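Long-range contacts in nicotinate phosphoribosyltransferase (Porphyromonas gingivalis, PDB 2IM5), which probably makes nicotinate mononucleotide from nicotinate and phosphoribosyl diphosphate at the expense of ATP, a step of NAD(+) biosynthesis: residues Leu8-Tyr13 against Glu120-Ala125; Phe162-Met167 against Phe192-Val197; Ile299-Phe304 against Arg323-Phe328; Met167-Ser172 against Asn346-Leu351. All coordinates share one frame; numbering follows the deposited sequence.

Contact 1: residues Leu8-Tyr13 against Glu120-Ala125; sequences LDTDLY and ETPILA
Two side-chain hydrogen bonds join D11 and Y13 to the first turn of helix 120-134. In one, T121 OG1 donates to D11 OD2 at 2.9 Å, reaching the anti side of the carboxylate, 26° out of its plane. In the other, Y13 OH donates to E120 OE1 over 2.7 Å; the hydroxyl stands above the carboxylate plane, and OE1 lies at the edge of the ring. Y13 CG sits between the backbone N and the carbonyl carbon (chi1 78°), which swings the ring across to E120, while the E120 chain reaches out extended to meet it. Van der Waals contact is thinner and sets oxygens against carbons: T10 OG1 rests 3.6 Å from T121 CB and 3.8 Å from P122 CD, and T121 CG2 lies 3.4 Å from D11 OD2. Both acids have further partners: E120 forms salt bridges with K14 through OE1 and R168 through OE2, and D11 OD1 is hydrogen-bonded to S195. The contact thus ties the chain entering helix 12-24 to the start of helix 120-134. With Y13 and K14 on OE1 and R168 on OE2, both oxygens of the buried E120 carboxylate are held, which probably fixes the rotation of the group.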
loop_
_atom_site.group_PDB
_atom_site.type_symbol
_atom_site.label_atom_id
_atom_site.label_comp_id
_atom_site.label_asym_id
_atom_site.label_seq_id
_atom_site.Cartn_x
_atom_site.Cartn_y
_atom_site.Cartn_z
ATOM N N LEU A 8 7.072 13.879 1.971
ATOM C CA LEU A 8 7.525 12.492 2.062
ATOM C C LEU A 8 6.676 11.688 3.045
ATOM O O LEU A 8 6.899 10.491 3.230
ATOM C CB LEU A 8 8.992 12.417 2.495
ATOM C CG LEU A 8 10.067 13.030 1.601
ATOM C CD1 LEU A 8 11.436 12.609 2.126
ATOM C CD2 LEU A 8 9.881 12.572 0.153
ATOM N N ASP A 9 5.706 12.339 3.679
ATOM C CA ASP A 9 4.831 11.643 4.623
ATOM C C ASP A 9 3.778 10.909 3.798
ATOM O O ASP A 9 2.635 11.351 3.665
ATOM C CB ASP A 9 4.179 12.642 5.590
ATOM C CG ASP A 9 3.404 11.961 6.713
ATOM O OD1 ASP A 9 3.609 10.753 6.952
ATOM O OD2 ASP A 9 2.592 12.641 7.374
ATOM N N THR A 10 4.199 9.782 3.232
ATOM C CA THR A 10 3.351 8.949 2.392
ATOM C C THR A 10 4.041 7.592 2.274
ATOM O O THR A 10 5.143 7.399 2.806
ATOM C CB THR A 10 3.190 9.585 0.984
ATOM O OG1 THR A 10 2.282 8.808 0.192
ATOM C CG2 THR A 10 4.533 9.660 0.279
ATOM N N ASP A 11 3.398 6.649 1.592
ATOM C CA ASP A 11 3.977 5.323 1.421
ATOM C C ASP A 11 4.962 5.249 0.265
ATOM O O ASP A 11 4.802 5.926 -0.749
ATOM C CB ASP A 11 2.883 4.279 1.215
ATOM C CG ASP A 11 2.175 3.930 2.503
ATOM O OD1 ASP A 11 2.866 3.587 3.481
ATOM O OD2 ASP A 11 0.931 3.993 2.533
ATOM N N LEU A 12 5.981 4.413 0.430
ATOM C CA LEU A 12 6.995 4.239 -0.600
ATOM C C LEU A 12 6.386 3.885 -1.952
ATOM O O LEU A 12 6.772 4.438 -2.977
ATOM C CB LEU A 12 7.968 3.133 -0.191
ATOM C CG LEU A 12 8.939 2.696 -1.294
ATOM C CD1 LEU A 12 9.883 3.849 -1.625
ATOM C CD2 LEU A 12 9.725 1.466 -0.840
ATOM N N TYR A 13 5.417 2.975 -1.954
ATOM C CA TYR A 13 4.825 2.542 -3.209
ATOM C C TYR A 13 4.174 3.652 -4.022
ATOM O O TYR A 13 4.011 3.512 -5.233
ATOM C CB TYR A 13 3.845 1.382 -2.970
ATOM C CG TYR A 13 2.482 1.761 -2.425
ATOM C CD1 TYR A 13 1.459 2.188 -3.276
ATOM C CD2 TYR A 13 2.202 1.650 -1.062
ATOM C CE1 TYR A 13 0.191 2.486 -2.784
ATOM C CE2 TYR A 13 0.937 1.949 -0.557
ATOM C CZ TYR A 13 -0.067 2.364 -1.425
ATOM O OH TYR A 13 -1.329 2.643 -0.933
ATOM N N GLU A 120 -3.785 9.287 -2.538
ATOM C CA GLU A 120 -4.278 8.190 -1.700
ATOM C C GLU A 120 -3.890 8.127 -0.227
ATOM O O GLU A 120 -4.742 8.306 0.650
ATOM C CB GLU A 120 -3.950 6.830 -2.320
ATOM C CG GLU A 120 -4.670 5.679 -1.599
ATOM C CD GLU A 120 -3.952 4.341 -1.715
ATOM O OE1 GLU A 120 -2.929 4.278 -2.427
ATOM O OE2 GLU A 120 -4.405 3.353 -1.090
ATOM N N THR A 121 -2.620 7.840 0.042
ATOM C CA THR A 121 -2.146 7.708 1.411
ATOM C C THR A 121 -2.326 8.958 2.272
ATOM O O THR A 121 -2.829 8.867 3.388
ATOM C CB THR A 121 -0.666 7.244 1.442
ATOM O OG1 THR A 121 -0.577 5.904 0.935
ATOM C CG2 THR A 121 -0.128 7.250 2.869
ATOM N N PRO A 122 -1.918 10.139 1.772
ATOM C CA PRO A 122 -2.077 11.361 2.565
ATOM C C PRO A 122 -3.543 11.621 2.934
ATOM O O PRO A 122 -3.857 11.939 4.084
ATOM C CB PRO A 122 -1.517 12.442 1.645
ATOM C CG PRO A 122 -0.493 11.704 0.839
ATOM C CD PRO A 122 -1.193 10.418 0.519
ATOM N N ILE A 123 -4.441 11.484 1.961
ATOM C CA ILE A 123 -5.861 11.708 2.219
ATOM C C ILE A 123 -6.425 10.752 3.267
ATOM O O ILE A 123 -7.170 11.171 4.149
ATOM C CB ILE A 123 -6.698 11.610 0.916
ATOM C CG1 ILE A 123 -6.398 12.826 0.030
ATOM C CG2 ILE A 123 -8.194 11.539 1.246
ATOM C CD1 ILE A 123 -7.220 12.891 -1.254
ATOM N N LEU A 124 -6.071 9.474 3.182
ATOM C CA LEU A 124 -6.563 8.513 4.159
ATOM C C LEU A 124 -6.002 8.827 5.550
ATOM O O LEU A 124 -6.722 8.754 6.550
ATOM C CB LEU A 124 -6.193 7.084 3.742
ATOM C CG LEU A 124 -6.972 6.526 2.541
ATOM C CD1 LEU A 124 -6.346 5.219 2.090
ATOM C CD2 LEU A 124 -8.437 6.330 2.905
ATOM N N ALA A 125 -4.720 9.184 5.612
ATOM C CA ALA A 125 -4.088 9.507 6.890
ATOM C C ALA A 125 -4.731 10.759 7.477
ATOM O O ALA A 125 -4.898 10.865 8.686
ATOM C CB ALA A 125 -2.595 9.734 6.701
#

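Contact 2: residues Phe162-Met167 against Phe192-Val197; sequences FSIFGM and FGTSNV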
loop_
_atom_site.group_PDB
_atom_site.type_symbol
_atom_site.label_atom_id
_atom_site.label_comp_id
_atom_site.label_asym_id
_atom_site.label_seq_id
_atom_site.Cartn_x
_atom_site.Cartn_y
_atom_site.Cartn_z
ATOM N N PHE A 162 10.257 -7.747 10.038
ATOM C CA PHE A 162 9.018 -7.044 9.740
ATOM C C PHE A 162 9.232 -5.587 9.364
ATOM O O PHE A 162 10.278 -5.003 9.653
ATOM C CB PHE A 162 8.068 -7.131 10.939
ATOM C CG PHE A 162 8.424 -6.203 12.074
ATOM C CD1 PHE A 162 7.780 -4.974 12.213
ATOM C CD2 PHE A 162 9.414 -6.548 12.986
ATOM C CE1 PHE A 162 8.119 -4.101 13.244
ATOM C CE2 PHE A 162 9.762 -5.683 14.020
ATOM C CZ PHE A 162 9.114 -4.459 14.149
ATOM N N SER A 163 8.225 -5.014 8.714
ATOM C CA SER A 163 8.250 -3.620 8.289
ATOM C C SER A 163 6.962 -2.965 8.767
ATOM O O SER A 163 5.942 -3.640 8.935
ATOM C CB SER A 163 8.335 -3.517 6.755
ATOM O OG SER A 163 9.561 -4.020 6.251
ATOM N N ILE A 164 7.015 -1.653 8.980
ATOM C CA ILE A 164 5.854 -0.889 9.429
ATOM C C ILE A 164 5.071 -0.384 8.210
ATOM O O ILE A 164 5.564 0.458 7.459
ATOM C CB ILE A 164 6.299 0.321 10.288
ATOM C CG1 ILE A 164 7.189 -0.164 11.436
ATOM C CG2 ILE A 164 5.077 1.072 10.813
ATOM C CD1 ILE A 164 7.851 0.950 12.228
ATOM N N PHE A 165 3.860 -0.911 8.025
ATOM C CA PHE A 165 2.975 -0.550 6.911
ATOM C C PHE A 165 1.645 0.026 7.416
ATOM O O PHE A 165 0.605 -0.271 6.831
ATOM C CB PHE A 165 2.589 -1.792 6.081
ATOM C CG PHE A 165 3.703 -2.406 5.285
ATOM C CD1 PHE A 165 4.952 -1.807 5.194
ATOM C CD2 PHE A 165 3.474 -3.593 4.588
ATOM C CE1 PHE A 165 5.965 -2.380 4.415
ATOM C CE2 PHE A 165 4.473 -4.175 3.810
ATOM C CZ PHE A 165 5.723 -3.567 3.722
ATOM N N GLY A 166 1.637 0.833 8.469
ATOM C CA GLY A 166 0.347 1.313 8.952
ATOM C C GLY A 166 -0.020 2.782 8.806
ATOM O O GLY A 166 -0.878 3.280 9.541
ATOM N N MET A 167 0.598 3.475 7.860
ATOM C CA MET A 167 0.324 4.891 7.668
ATOM C C MET A 167 -1.130 5.276 7.371
ATOM O O MET A 167 -1.711 6.110 8.061
ATOM C CB MET A 167 1.237 5.449 6.573
ATOM C CG MET A 167 0.747 6.750 5.961
ATOM S SD MET A 167 2.078 7.749 5.276
ATOM C CE MET A 167 1.395 9.371 5.544
ATOM N N PHE A 192 12.894 -4.361 9.740
ATOM C CA PHE A 192 13.509 -4.155 8.436
ATOM C C PHE A 192 13.477 -2.678 8.048
ATOM O O PHE A 192 14.487 -2.106 7.626
ATOM C CB PHE A 192 12.787 -4.975 7.370
ATOM C CG PHE A 192 13.360 -4.800 5.995
ATOM C CD1 PHE A 192 14.575 -5.387 5.655
ATOM C CD2 PHE A 192 12.716 -4.000 5.056
ATOM C CE1 PHE A 192 15.138 -5.176 4.401
ATOM C CE2 PHE A 192 13.272 -3.781 3.798
ATOM C CZ PHE A 192 14.488 -4.371 3.472
ATOM N N GLY A 193 12.308 -2.063 8.188
ATOM C CA GLY A 193 12.170 -0.662 7.840
ATOM C C GLY A 193 10.721 -0.226 7.897
ATOM O O GLY A 193 9.894 -0.896 8.514
ATOM N N THR A 194 10.411 0.894 7.258
ATOM C CA THR A 194 9.049 1.408 7.246
ATOM C C THR A 194 8.638 1.872 5.854
ATOM O O THR A 194 9.476 2.262 5.034
ATOM C CB THR A 194 8.888 2.596 8.208
ATOM O OG1 THR A 194 7.543 3.094 8.136
ATOM C CG2 THR A 194 9.850 3.708 7.833
ATOM N N SER A 195 7.337 1.824 5.605
ATOM C CA SER A 195 6.793 2.233 4.330
ATOM C C SER A 195 6.707 3.754 4.266
ATOM O O SER A 195 6.744 4.340 3.180
ATOM C CB SER A 195 5.413 1.605 4.141
ATOM O OG SER A 195 4.877 1.944 2.881
ATOM N N ASN A 196 6.598 4.387 5.436
ATOM C CA ASN A 196 6.508 5.844 5.524
ATOM C C ASN A 196 7.878 6.452 5.234
ATOM O O ASN A 196 8.780 6.415 6.080
ATOM C CB ASN A 196 6.044 6.256 6.921
ATOM C CG ASN A 196 5.718 7.726 7.011
ATOM O OD1 ASN A 196 6.510 8.580 6.601
ATOM N ND2 ASN A 196 4.545 8.038 7.553
ATOM N N VAL A 197 8.033 7.022 4.044
ATOM C CA VAL A 197 9.318 7.598 3.634
ATOM C C VAL A 197 9.813 8.709 4.559
ATOM O O VAL A 197 11.008 8.784 4.862
ATOM C CB VAL A 197 9.246 8.119 2.183
ATOM C CG1 VAL A 197 10.629 8.562 1.709
ATOM C CG2 VAL A 197 8.692 7.020 1.279
HETATM O O HOH W 1 4.348 3.145 8.048
#
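Parallel strand pairing joins F162-I164 to F192-T194, the two strands of a beta-alpha-beta unit whose crossover is helix 173-186, in the seven-stranded parallel sheet. The strands run 13° from parallel, 4.6 Å apart at their axes. F192 N donates to F162 O at 2.7 Å, I164 N to G193 O at 3.0 Å, and S195 N to I164 O at 2.9 Å, the last carrying the pairing just past the strand ends. I164 and T194 are paired and send their side chains to one face, where I164 CB meets T194 OG1 obliquely and I164 also packs on helix 173-186. A water donates to I164 O and is also hydrogen-bonded to T194 OG1. That same OG1, anti to its backbone N (chi1 178°), accepts from N196 N at 3.1 Å in an ST turn, just before N196 caps helix 197-203 through OD1. Beyond the strands, M167 SD lies 3.4 Å from N196 ND2, an amide already bonded to D9, and F165 CD1 touches S195 CB at 3.6 Å. I164 O therefore serves both S195 N and the water, so this buried carbonyl stays satisfied where the strands end and the polar turn begins.

Contact 3: residues Ile299-Phe304 against Arg323-Phe328; sequences IKYIIF and RIKASF
Y301-F304 and K325-F328 pair as adjacent parallel strands, with helix 310-320 as the crossover of their beta-alpha-beta unit. Four backbone bonds join them: K325 N to K300 O, I302 N to K325 O, S327 N to I302 O and F304 N to S327 O. On the face of Y301 and K325, both side chains leave with CG anti to the carbonyl carbon. The lysine then runs extended and obliquely across the tyrosine, bringing K325 CD over one face of the Y301 ring, 3.8 Å from the centroid and 27° off the normal, a CH-pi contact. Further along this face, I303 turns CG1 anti to its backbone N (chi1 167°) and bends at chi2, so that CD1 approaches S327 OG. The other face is apolar. F304 and F328 share one first torsion, CG anti to the carbonyl carbon, and point the same way. Their planes are 23° apart, but the rings are slid past one another with centroids 5.5 Å apart and barely overlap; the touch is F304 CD2 to F328 CE1 at 3.6 Å. A326 CB sits at the edge of the F304 ring, and I302 CG2 lies over one of its faces. I316 and C320 of helix 310-320 also pack on F304. Just before strand 325-330, I324 crosses I302 at about a right angle, I324 CD1 lying 3.6 Å from I302 CG1.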
loop_
_atom_site.group_PDB
_atom_site.type_symbol
_atom_site.label_atom_id
_atom_site.label_comp_id
_atom_site.label_asym_id
_atom_site.label_seq_id
_atom_site.Cartn_x
_atom_site.Cartn_y
_atom_site.Cartn_z
ATOM N N ILE A 299 14.978 -20.439 -1.647
ATOM C CA ILE A 299 15.750 -19.222 -1.826
ATOM C C ILE A 299 14.830 -18.019 -2.042
ATOM O O ILE A 299 15.294 -16.885 -2.162
ATOM C CB ILE A 299 16.740 -19.331 -3.018
ATOM C CG1 ILE A 299 15.972 -19.386 -4.338
ATOM C CG2 ILE A 299 17.614 -20.568 -2.852
ATOM C CD1 ILE A 299 16.861 -19.481 -5.565
ATOM N N LYS A 300 13.526 -18.264 -2.082
ATOM C CA LYS A 300 12.557 -17.191 -2.276
ATOM C C LYS A 300 11.973 -16.744 -0.938
ATOM O O LYS A 300 12.105 -17.438 0.076
ATOM C CB LYS A 300 11.426 -17.657 -3.200
ATOM C CG LYS A 300 11.892 -18.121 -4.573
ATOM C CD LYS A 300 12.576 -16.993 -5.350
ATOM C CE LYS A 300 12.989 -17.472 -6.744
ATOM N NZ LYS A 300 13.618 -16.380 -7.544
ATOM N N TYR A 301 11.321 -15.584 -0.946
ATOM C CA TYR A 301 10.706 -15.024 0.258
ATOM C C TYR A 301 9.235 -14.716 0.020
ATOM O O TYR A 301 8.810 -14.482 -1.107
ATOM C CB TYR A 301 11.360 -13.686 0.646
ATOM C CG TYR A 301 12.862 -13.698 0.786
ATOM C CD1 TYR A 301 13.465 -13.575 2.043
ATOM C CD2 TYR A 301 13.687 -13.817 -0.334
ATOM C CE1 TYR A 301 14.855 -13.566 2.180
ATOM C CE2 TYR A 301 15.082 -13.813 -0.210
ATOM C CZ TYR A 301 15.656 -13.685 1.048
ATOM O OH TYR A 301 17.029 -13.673 1.171
ATOM N N ILE A 302 8.464 -14.711 1.099
ATOM C CA ILE A 302 7.065 -14.337 1.024
ATOM C C ILE A 302 6.887 -13.260 2.079
ATOM O O ILE A 302 7.263 -13.451 3.239
ATOM C CB ILE A 302 6.094 -15.471 1.366
ATOM C CG1 ILE A 302 6.113 -16.539 0.279
ATOM C CG2 ILE A 302 4.676 -14.895 1.503
ATOM C CD1 ILE A 302 5.202 -17.718 0.580
ATOM N N ILE A 303 6.352 -12.118 1.663
ATOM C CA ILE A 303 6.094 -11.037 2.584
ATOM C C ILE A 303 4.596 -11.111 2.872
ATOM O O ILE A 303 3.774 -10.953 1.969
ATOM C CB ILE A 303 6.492 -9.652 1.967
ATOM C CG1 ILE A 303 5.920 -8.515 2.809
ATOM C CG2 ILE A 303 6.022 -9.548 0.541
ATOM C CD1 ILE A 303 6.612 -8.329 4.122
ATOM N N PHE A 304 4.258 -11.391 4.128
ATOM C CA PHE A 304 2.869 -11.509 4.565
ATOM C C PHE A 304 2.435 -10.164 5.134
ATOM O O PHE A 304 3.128 -9.588 5.971
ATOM C CB PHE A 304 2.759 -12.592 5.642
ATOM C CG PHE A 304 3.182 -13.964 5.174
ATOM C CD1 PHE A 304 2.254 -14.844 4.632
ATOM C CD2 PHE A 304 4.513 -14.377 5.289
ATOM C CE1 PHE A 304 2.637 -16.111 4.212
ATOM C CE2 PHE A 304 4.906 -15.645 4.872
ATOM C CZ PHE A 304 3.969 -16.514 4.335
ATOM N N ARG A 323 10.698 -24.359 4.440
ATOM C CA ARG A 323 10.070 -24.432 3.124
ATOM C C ARG A 323 10.340 -23.208 2.250
ATOM O O ARG A 323 10.654 -23.326 1.065
ATOM C CB ARG A 323 8.565 -24.603 3.282
ATOM C CG ARG A 323 8.170 -25.597 4.353
ATOM C CD ARG A 323 6.676 -25.810 4.337
ATOM N NE ARG A 323 6.263 -26.473 3.107
ATOM C CZ ARG A 323 5.014 -26.503 2.661
ATOM N NH1 ARG A 323 4.056 -25.898 3.355
ATOM N NH2 ARG A 323 4.726 -27.142 1.529
ATOM N N ILE A 324 10.220 -22.029 2.843
ATOM C CA ILE A 324 10.423 -20.791 2.109
ATOM C C ILE A 324 10.658 -19.701 3.146
ATOM O O ILE A 324 10.172 -19.806 4.270
ATOM C CB ILE A 324 9.160 -20.486 1.252
ATOM C CG1 ILE A 324 9.396 -19.278 0.337
ATOM C CG2 ILE A 324 7.962 -20.253 2.168
ATOM C CD1 ILE A 324 8.334 -19.145 -0.741
ATOM N N LYS A 325 11.410 -18.669 2.784
ATOM C CA LYS A 325 11.697 -17.589 3.721
ATOM C C LYS A 325 10.487 -16.679 3.931
ATOM O O LYS A 325 9.592 -16.604 3.088
ATOM C CB LYS A 325 12.910 -16.792 3.238
ATOM C CG LYS A 325 14.184 -17.628 3.212
ATOM C CD LYS A 325 15.344 -16.907 2.557
ATOM C CE LYS A 325 16.561 -17.813 2.490
ATOM N NZ LYS A 325 17.672 -17.209 1.700
ATOM N N ALA A 326 10.454 -15.991 5.068
ATOM C CA ALA A 326 9.326 -15.119 5.367
ATOM C C ALA A 326 9.686 -13.788 6.014
ATOM O O ALA A 326 10.641 -13.687 6.775
ATOM C CB ALA A 326 8.332 -15.859 6.250
ATOM N N SER A 327 8.915 -12.763 5.673
ATOM C CA SER A 327 9.083 -11.430 6.238
ATOM C C SER A 327 7.655 -10.945 6.429
ATOM O O SER A 327 6.714 -11.576 5.948
ATOM C CB SER A 327 9.856 -10.503 5.291
ATOM O OG SER A 327 9.115 -10.246 4.118
ATOM N N PHE A 328 7.484 -9.830 7.118
ATOM C CA PHE A 328 6.140 -9.359 7.393
ATOM C C PHE A 328 5.941 -7.864 7.271
ATOM O O PHE A 328 6.868 -7.072 7.432
ATOM C CB PHE A 328 5.741 -9.815 8.809
ATOM C CG PHE A 328 5.822 -11.294 8.994
ATOM C CD1 PHE A 328 4.719 -12.099 8.741
ATOM C CD2 PHE A 328 7.030 -11.897 9.327
ATOM C CE1 PHE A 328 4.820 -13.483 8.811
ATOM C CE2 PHE A 328 7.143 -13.285 9.396
ATOM C CZ PHE A 328 6.040 -14.080 9.138
#

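Contact 4: residues Met167-Ser172 against Asn346-Leu351; sequences MRRRFS and NIVMKL
The R169 guanidinium presents one face to the backbone of N346, with N346 CA 3.9 Å above the plane and toward its rim, and I347 N over the same face. At the edge, I347 O lies in the plane and V348 CG1 close to it, 3.6 Å from R169 NH2. The grip is side-on, with two nitrogens on one oxygen: R169 NE reaches I347 O at 3.2 Å on a lone pair, and R169 NH2 reaches it at 2.9 Å from above the carbonyl plane. A weak bond of 3.3 Å also runs from R169 NH2 to N346 OD1, whose stronger partner is R37; the amide plane stands 82° from the guanidinium. An extended chain from CG to NE carries R169 across. It starts from a type I turn, M167 to R170, in the loop between strand 162-164 and helix 173-186, and ends at the beginning of strand 347-355. The loop of the parallel sheet's first crossover thereby meets the start of an inner strand of the antiparallel sheet. Beside it, R168 NH1 comes within 3.8 Å of K350 NZ, like charges whose repulsion the E120 carboxylate near R168 probably eases.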
loop_
_atom_site.group_PDB
_atom_site.type_symbol
_atom_site.label_atom_id
_atom_site.label_comp_id
_atom_site.label_asym_id
_atom_site.label_seq_id
_atom_site.Cartn_x
_atom_site.Cartn_y
_atom_site.Cartn_z
ATOM N N MET A 167 0.598 3.475 7.860
ATOM C CA MET A 167 0.324 4.891 7.668
ATOM C C MET A 167 -1.130 5.276 7.371
ATOM O O MET A 167 -1.711 6.110 8.061
ATOM C CB MET A 167 1.237 5.449 6.573
ATOM C CG MET A 167 0.747 6.750 5.961
ATOM S SD MET A 167 2.078 7.749 5.276
ATOM C CE MET A 167 1.395 9.371 5.544
ATOM N N ARG A 168 -1.716 4.669 6.349
ATOM C CA ARG A 168 -3.079 5.002 5.965
ATOM C C ARG A 168 -4.137 4.986 7.065
ATOM O O ARG A 168 -5.081 5.773 7.017
ATOM C CB ARG A 168 -3.520 4.117 4.808
ATOM C CG ARG A 168 -2.944 4.573 3.481
ATOM C CD ARG A 168 -3.238 3.566 2.380
ATOM N NE ARG A 168 -2.606 2.289 2.685
ATOM C CZ ARG A 168 -2.775 1.185 1.975
ATOM N NH1 ARG A 168 -3.562 1.197 0.907
ATOM N NH2 ARG A 168 -2.156 0.066 2.334
ATOM N N ARG A 169 -3.984 4.111 8.055
ATOM C CA ARG A 169 -4.962 4.042 9.138
ATOM C C ARG A 169 -4.409 4.384 10.515
ATOM O O ARG A 169 -5.010 4.037 11.530
ATOM C CB ARG A 169 -5.601 2.656 9.176
ATOM C CG ARG A 169 -6.485 2.404 7.978
ATOM C CD ARG A 169 -7.141 1.048 8.028
ATOM N NE ARG A 169 -7.931 0.832 6.824
ATOM C CZ ARG A 169 -8.652 -0.258 6.597
ATOM N NH1 ARG A 169 -8.681 -1.232 7.500
ATOM N NH2 ARG A 169 -9.340 -0.376 5.469
ATOM N N ARG A 170 -3.268 5.065 10.548
ATOM C CA ARG A 170 -2.656 5.450 11.812
ATOM C C ARG A 170 -3.611 6.346 12.611
ATOM O O ARG A 170 -4.460 7.028 12.032
ATOM C CB ARG A 170 -1.354 6.202 11.547
ATOM C CG ARG A 170 -1.540 7.555 10.866
ATOM C CD ARG A 170 -0.199 8.148 10.447
ATOM N NE ARG A 170 -0.333 9.464 9.828
ATOM C CZ ARG A 170 0.644 10.072 9.160
ATOM N NH1 ARG A 170 1.827 9.479 9.029
ATOM N NH2 ARG A 170 0.438 11.264 8.616
ATOM N N PHE A 171 -3.474 6.339 13.936
ATOM C CA PHE A 171 -4.312 7.179 14.783
ATOM C C PHE A 171 -3.949 8.629 14.475
ATOM O O PHE A 171 -4.815 9.492 14.372
ATOM C CB PHE A 171 -4.053 6.885 16.266
ATOM C CG PHE A 171 -4.941 7.666 17.204
ATOM C CD1 PHE A 171 -6.208 7.195 17.545
ATOM C CD2 PHE A 171 -4.517 8.880 17.730
ATOM C CE1 PHE A 171 -7.036 7.927 18.402
ATOM C CE2 PHE A 171 -5.336 9.620 18.585
ATOM C CZ PHE A 171 -6.596 9.140 18.921
ATOM N N SER A 172 -2.654 8.882 14.330
ATOM C CA SER A 172 -2.140 10.213 14.018
ATOM C C SER A 172 -0.670 10.096 13.623
ATOM O O SER A 172 -0.038 9.061 13.851
ATOM C CB SER A 172 -2.244 11.134 15.235
ATOM O OG SER A 172 -1.440 10.649 16.296
ATOM N N ASN A 346 -12.331 1.761 8.957
ATOM C CA ASN A 346 -12.254 0.779 7.888
ATOM C C ASN A 346 -12.422 1.515 6.565
ATOM O O ASN A 346 -13.454 1.397 5.898
ATOM C CB ASN A 346 -13.345 -0.274 8.065
ATOM C CG ASN A 346 -13.242 -1.389 7.049
ATOM O OD1 ASN A 346 -12.170 -1.643 6.492
ATOM N ND2 ASN A 346 -14.353 -2.072 6.808
ATOM N N ILE A 347 -11.392 2.272 6.197
ATOM C CA ILE A 347 -11.409 3.070 4.978
ATOM C C ILE A 347 -10.336 2.735 3.945
ATOM O O ILE A 347 -9.234 2.298 4.282
ATOM C CB ILE A 347 -11.267 4.565 5.325
ATOM C CG1 ILE A 347 -10.024 4.776 6.197
ATOM C CG2 ILE A 347 -12.516 5.056 6.043
ATOM C CD1 ILE A 347 -9.755 6.228 6.536
ATOM N N VAL A 348 -10.672 2.963 2.680
ATOM C CA VAL A 348 -9.751 2.739 1.574
ATOM C C VAL A 348 -10.033 3.780 0.499
ATOM O O VAL A 348 -11.060 4.460 0.533
ATOM C CB VAL A 348 -9.913 1.325 0.940
ATOM C CG1 VAL A 348 -9.541 0.255 1.942
ATOM C CG2 VAL A 348 -11.350 1.114 0.449
ATOM N N MET A 349 -9.100 3.923 -0.435
ATOM C CA MET A 349 -9.263 4.849 -1.551
ATOM C C MET A 349 -8.613 4.112 -2.713
ATOM O O MET A 349 -7.383 4.062 -2.818
ATOM C CB MET A 349 -8.565 6.188 -1.272
ATOM C CG MET A 349 -9.058 7.311 -2.178
ATOM S SD MET A 349 -8.563 8.964 -1.684
ATOM C CE MET A 349 -9.339 9.918 -2.994
ATOM N N LYS A 350 -9.445 3.521 -3.567
ATOM C CA LYS A 350 -8.951 2.731 -4.683
ATOM C C LYS A 350 -9.120 3.307 -6.077
ATOM O O LYS A 350 -10.011 4.124 -6.327
ATOM C CB LYS A 350 -9.612 1.352 -4.651
ATOM C CG LYS A 350 -9.459 0.612 -3.333
ATOM C CD LYS A 350 -7.993 0.461 -2.953
ATOM C CE LYS A 350 -7.831 -0.320 -1.655
ATOM N NZ LYS A 350 -6.421 -0.320 -1.178
ATOM N N LEU A 351 -8.255 2.858 -6.984
ATOM C CA LEU A 351 -8.324 3.270 -8.377
ATOM C C LEU A 351 -9.607 2.624 -8.876
ATOM O O LEU A 351 -9.722 1.401 -8.901
ATOM C CB LEU A 351 -7.126 2.728 -9.163
ATOM C CG LEU A 351 -7.124 3.083 -10.652
ATOM C CD1 LEU A 351 -7.116 4.597 -10.811
ATOM C CD2 LEU A 351 -5.910 2.454 -11.336
#

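Contacts 1, 2 and 4 cluster close to the centre of the molecule, their own centres about 9 to 14 Å apart, whereas contact 3 lies about 26 Å from the centres of contacts 1 and 4. Contacts 2 and 3 belong to one parallel sheet, about 17 Å apart between centres, and are joined where S163 N meets F328 O on neighbouring strands 162-164 and 325-330. Contact 1 closes first along the chain; contacts 2 and 4 share M167 and interleave, and contact 3 is nested inside the loop closed by contact 4. The salt bridge D9-R170 helps tie contact 1 to contact 4, so that the start of helix 120-134, the parallel sheet and the antiparallel sheet meet around the 167-172 loop.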